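Local coordinates for transcriptional regulator (PDB 5CYV), which acts as a MarR-family transcriptional regulator of p-hydroxycinnamate metabolism, binding p-coumaroyl-CoA as its effector and probably contacting DNA through a winged helix-turn-helix, at the interface of chains A and B. Coordinates in Å, arbitrary orientation; residue numbers count along the deposited sequence, not the author numbering. Chains: chain A/B, Transcriptional regulator.

Contact 1: the interface of chains A and B. Residues chain A 18, 21, 120-121, 124; chain B 135, 138-139.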
loop_
_atom_site.group_PDB
_atom_site.type_symbol
_atom_site.label_atom_id
_atom_site.label_comp_id
_atom_site.label_asym_id
_atom_site.label_seq_id
_atom_site.Cartn_x
_atom_site.Cartn_y
_atom_site.Cartn_z
ATOM N N VAL A 18 0.313 2.439 4.874
ATOM C CA VAL A 18 -0.073 3.844 4.604
ATOM C C VAL A 18 -0.526 3.981 3.133
ATOM O O VAL A 18 -1.510 4.669 2.875
ATOM C CB VAL A 18 1.045 4.803 4.927
ATOM C CG1 VAL A 18 0.667 6.206 4.518
ATOM C CG2 VAL A 18 1.292 4.779 6.434
ATOM N N MET A 21 -4.108 2.880 3.229
ATOM C CA MET A 21 -4.906 3.936 3.885
ATOM C C MET A 21 -5.207 5.076 2.913
ATOM O O MET A 21 -6.339 5.557 2.813
ATOM C CB MET A 21 -4.194 4.546 5.099
ATOM C CG MET A 21 -4.102 3.549 6.259
ATOM S SD MET A 21 -2.972 4.148 7.569
ATOM C CE MET A 21 -3.899 5.601 8.013
ATOM N N TYR A 120 -4.245 13.285 5.861
ATOM C CA TYR A 120 -3.253 12.379 6.391
ATOM C C TYR A 120 -1.928 13.056 6.641
ATOM O O TYR A 120 -1.194 12.634 7.521
ATOM C CB TYR A 120 -3.059 11.175 5.438
ATOM C CG TYR A 120 -4.240 10.249 5.530
ATOM C CD1 TYR A 120 -5.343 10.411 4.715
ATOM C CD2 TYR A 120 -4.314 9.284 6.515
ATOM C CE1 TYR A 120 -6.407 9.614 4.808
ATOM C CE2 TYR A 120 -5.379 8.479 6.605
ATOM C CZ TYR A 120 -6.451 8.638 5.761
ATOM O OH TYR A 120 -7.548 7.832 5.862
ATOM N N PHE A 121 -1.619 14.122 5.922
ATOM C CA PHE A 121 -0.306 14.730 6.128
ATOM C C PHE A 121 -0.356 16.042 6.890
ATOM O O PHE A 121 0.637 16.782 6.947
ATOM C CB PHE A 121 0.417 14.946 4.799
ATOM C CG PHE A 121 1.114 13.723 4.294
ATOM C CD1 PHE A 121 0.440 12.814 3.478
ATOM C CD2 PHE A 121 2.433 13.473 4.637
ATOM C CE1 PHE A 121 1.080 11.695 3.009
ATOM C CE2 PHE A 121 3.069 12.346 4.171
ATOM C CZ PHE A 121 2.422 11.471 3.364
ATOM N N ILE A 124 2.590 17.519 8.980
ATOM C CA ILE A 124 3.848 17.054 8.392
ATOM C C ILE A 124 4.343 18.124 7.424
ATOM O O ILE A 124 3.683 18.465 6.479
ATOM C CB ILE A 124 3.673 15.671 7.695
ATOM C CG1 ILE A 124 3.356 14.617 8.770
ATOM C CG2 ILE A 124 4.934 15.286 6.884
ATOM C CD1 ILE A 124 2.908 13.307 8.203
ATOM N N THR B 135 7.777 8.990 10.034
ATOM C CA THR B 135 6.672 9.738 9.449
ATOM C C THR B 135 5.491 8.791 9.164
ATOM O O THR B 135 4.320 9.124 9.494
ATOM C CB THR B 135 7.128 10.464 8.148
ATOM O OG1 THR B 135 8.215 11.322 8.508
ATOM C CG2 THR B 135 6.004 11.338 7.630
ATOM N N SER B 138 3.672 7.943 12.268
ATOM C CA SER B 138 2.814 8.989 12.798
ATOM C C SER B 138 1.485 9.067 12.046
ATOM O O SER B 138 0.493 9.533 12.595
ATOM C CB SER B 138 3.528 10.336 12.769
ATOM O OG SER B 138 3.579 10.829 11.463
ATOM N N ILE B 139 1.457 8.594 10.809
ATOM C CA ILE B 139 0.236 8.537 10.023
ATOM C C ILE B 139 -0.576 7.272 10.341
ATOM O O ILE B 139 -1.791 7.358 10.617
ATOM C CB ILE B 139 0.574 8.561 8.507
ATOM C CG1 ILE B 139 1.203 9.891 8.132
ATOM C CG2 ILE B 139 -0.709 8.343 7.668
ATOM C CD1 ILE B 139 1.746 9.856 6.697
#

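Contact 2: the interface of chains A and B. Residues chain A 15, 135-136, 139; chain B 18, 120-121, 124, 132.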
loop_
_atom_site.group_PDB
_atom_site.type_symbol
_atom_site.label_atom_id
_atom_site.label_comp_id
_atom_site.label_asym_id
_atom_site.label_seq_id
_atom_site.Cartn_x
_atom_site.Cartn_y
_atom_site.Cartn_z
ATOM N N LEU A 15 4.941 1.237 4.669
ATOM C CA LEU A 15 4.596 1.766 3.362
ATOM C C LEU A 15 3.366 1.116 2.769
ATOM O O LEU A 15 2.479 1.821 2.237
ATOM C CB LEU A 15 5.784 1.531 2.423
ATOM C CG LEU A 15 6.826 2.583 2.535
ATOM C CD1 LEU A 15 8.118 2.138 1.834
ATOM C CD2 LEU A 15 6.313 3.935 1.899
ATOM N N THR A 135 12.310 9.959 -2.415
ATOM C CA THR A 135 12.667 8.593 -2.085
ATOM C C THR A 135 11.745 7.606 -2.790
ATOM O O THR A 135 12.207 6.560 -3.325
ATOM C CB THR A 135 12.594 8.391 -0.569
ATOM O OG1 THR A 135 13.479 9.370 0.018
ATOM C CG2 THR A 135 13.053 6.983 -0.186
ATOM N N LEU A 136 10.450 7.903 -2.727
ATOM C CA LEU A 136 9.498 6.977 -3.382
ATOM C C LEU A 136 9.681 6.945 -4.902
ATOM O O LEU A 136 9.579 5.903 -5.539
ATOM C CB LEU A 136 8.044 7.340 -3.049
ATOM C CG LEU A 136 7.768 7.207 -1.532
ATOM C CD1 LEU A 136 6.398 7.841 -1.237
ATOM C CD2 LEU A 136 7.807 5.760 -1.103
ATOM N N ILE A 139 12.411 4.647 -5.867
ATOM C CA ILE A 139 12.041 3.217 -5.784
ATOM C C ILE A 139 11.171 2.797 -6.953
ATOM O O ILE A 139 11.436 1.784 -7.600
ATOM C CB ILE A 139 11.300 2.933 -4.473
ATOM C CG1 ILE A 139 12.261 3.188 -3.309
ATOM C CG2 ILE A 139 10.807 1.452 -4.425
ATOM C CD1 ILE A 139 11.584 3.274 -1.953
ATOM N N VAL B 18 4.347 2.512 -4.450
ATOM C CA VAL B 18 5.398 1.723 -3.797
ATOM C C VAL B 18 4.821 0.733 -2.801
ATOM O O VAL B 18 5.291 -0.412 -2.742
ATOM C CB VAL B 18 6.410 2.660 -3.111
ATOM C CG1 VAL B 18 7.464 1.838 -2.347
ATOM C CG2 VAL B 18 7.061 3.536 -4.227
ATOM N N TYR B 120 14.113 -2.982 -2.591
ATOM C CA TYR B 120 13.606 -1.635 -2.593
ATOM C C TYR B 120 14.288 -0.702 -1.619
ATOM O O TYR B 120 14.361 0.501 -1.899
ATOM C CB TYR B 120 12.112 -1.632 -2.262
ATOM C CG TYR B 120 11.355 -2.559 -3.184
ATOM C CD1 TYR B 120 11.300 -2.311 -4.522
ATOM C CD2 TYR B 120 10.661 -3.629 -2.656
ATOM C CE1 TYR B 120 10.592 -3.146 -5.379
ATOM C CE2 TYR B 120 9.968 -4.498 -3.496
ATOM C CZ TYR B 120 9.899 -4.215 -4.837
ATOM O OH TYR B 120 9.209 -5.069 -5.670
ATOM N N PHE B 121 14.733 -1.231 -0.481
ATOM C CA PHE B 121 15.146 -0.348 0.637
ATOM C C PHE B 121 16.606 -0.394 0.996
ATOM O O PHE B 121 17.082 0.523 1.670
ATOM C CB PHE B 121 14.360 -0.663 1.901
ATOM C CG PHE B 121 12.877 -0.677 1.706
ATOM C CD1 PHE B 121 12.234 0.458 1.209
ATOM C CD2 PHE B 121 12.142 -1.781 2.024
ATOM C CE1 PHE B 121 10.874 0.440 1.022
ATOM C CE2 PHE B 121 10.765 -1.794 1.816
ATOM C CZ PHE B 121 10.157 -0.690 1.330
ATOM N N ILE B 124 18.798 2.764 0.299
ATOM C CA ILE B 124 18.401 4.099 0.782
ATOM C C ILE B 124 19.238 4.484 2.009
ATOM O O ILE B 124 19.414 3.670 2.892
ATOM C CB ILE B 124 16.909 4.121 1.145
ATOM C CG1 ILE B 124 16.040 3.644 -0.024
ATOM C CG2 ILE B 124 16.455 5.567 1.517
ATOM C CD1 ILE B 124 14.570 3.477 0.371
ATOM N N MET B 132 11.511 8.349 7.024
ATOM C CA MET B 132 10.302 7.777 6.419
ATOM C C MET B 132 9.552 6.897 7.446
ATOM O O MET B 132 8.324 6.988 7.562
ATOM C CB MET B 132 10.678 6.972 5.194
ATOM C CG MET B 132 9.482 6.469 4.494
ATOM S SD MET B 132 9.911 6.029 2.785
ATOM C CE MET B 132 10.684 7.552 2.331
#

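Contact 1: the interface of chains A and B
B:Ile139 of helix 126-140 plugs into a groove of chain A lined by A:Val18, A:Tyr120, A:Phe121 and A:Ile124. It buries 101 Å² here, more than any other residue of the patch. At CB the side chain forks. The CG2 methyl of B:Ile139 meets ring carbon CD2 of A:Tyr120 at 3.9 Å, the two side chains crossing at about a right angle. B:Ile139 CG2 also meets A:Val18 CG1 at 4.0 Å, so this methyl sits between helix 11-30 and the end of helix 100-121. The other branch starts with CG1, anti to the carbonyl carbon (chi1 -65°). B:Ile139 CG1 lies 3.7 Å from the backbone O of A:Tyr120 and 3.8 Å from A:Ile124 CD1. The chain then extends with chi2 at 171°, which carries CD1 over one face of the A:Phe121 ring. B:Ile139 CD1 is 4.0 Å from the centroid of the A:Phe121 ring and displaced toward the rim, near CE2 and CZ. This is a CH-pi contact. The edge of that ring is met in plane by A:Ile124 CG2, from the same chain.

A:Ile124 also reaches one turn back along the partner helix. A:Ile124 CD1 touches B:Thr135 CG2 at 3.7 Å, the two side chains meeting at a slant. Beside them, the B:Ser138 hydroxyl OG donates a hydrogen bond of 2.7 Å to the backbone O of B:Thr135. This ties the serine to its own helix. The methyl CE of A:Met21 lies near the backbone O of B:Ile139. The patch packs the C-terminal helix of one subunit into the other and so contributes to the MarR-type dimer.

Contact 2: the interface of chains A and B
A:Leu15 and B:Phe121 meet where helix 11-30 of chain A faces the end of helix 100-121 of chain B. This is another patch of the helical dimer interface, in which the C-terminal helix 126-140 of chain A packs on chain B. Aromatic contacts come first. The two side chains come from opposite directions, and the methyl A:Leu15 CD1 meets ring carbon B:Phe121 CE1 at 3.3 Å, a tight fit. One face of this ring is covered over its centre by B:Tyr120 CB, and B:Ile124 CD1 lies in plane at its edge. The B:Tyr120 ring offers CD1 to A:Ile139 CG2 at 3.8 Å, with the side chains at about a right angle.

Aliphatic contacts form a second group. A:Ile139 sends its CD1 methyl to B:Ile124 CD1, also 3.8 Å away, while its CG2 turns toward B:Val18 CG1. The other methyl of B:Val18, CG2, packs on A:Leu136. B:Val18 CG2 lies 3.9 Å from A:Leu136 CD2 and 3.7 Å from the A:Leu136 backbone O. Thus A:Leu136 and A:Ile139 pack against both methyls of the valine.

The sulfur-bearing chain forms the last group. B:Met132 leaves its helix with CG anti to the backbone N (chi1 -175°) and bends at chi3. Its end meets A:Thr135 tip to tip. The methyl B:Met132 CE sits 3.5 Å from A:Thr135 CG2 and 3.6 Å from A:Thr135 CB.

The C-alpha centres of contact 1 and contact 2 lie about 15 Å apart in one two-fold symmetric interface. Residues 18, 120, 121, 124, 135 and 139 occur in both, with the chains exchanged. The two-fold axis relates these shared residues, but the phenylalanine ring is turned differently and has a different nearest partner. Helices 11-30, 100-121 and 126-140 supply nearly all the residues. Helix 11-30 also carries several residues that line the p-coumaroyl-CoA pockets. The interface and the effector pocket thus share an element, which may couple ligand binding to the dimer, though the structure alone does not show this.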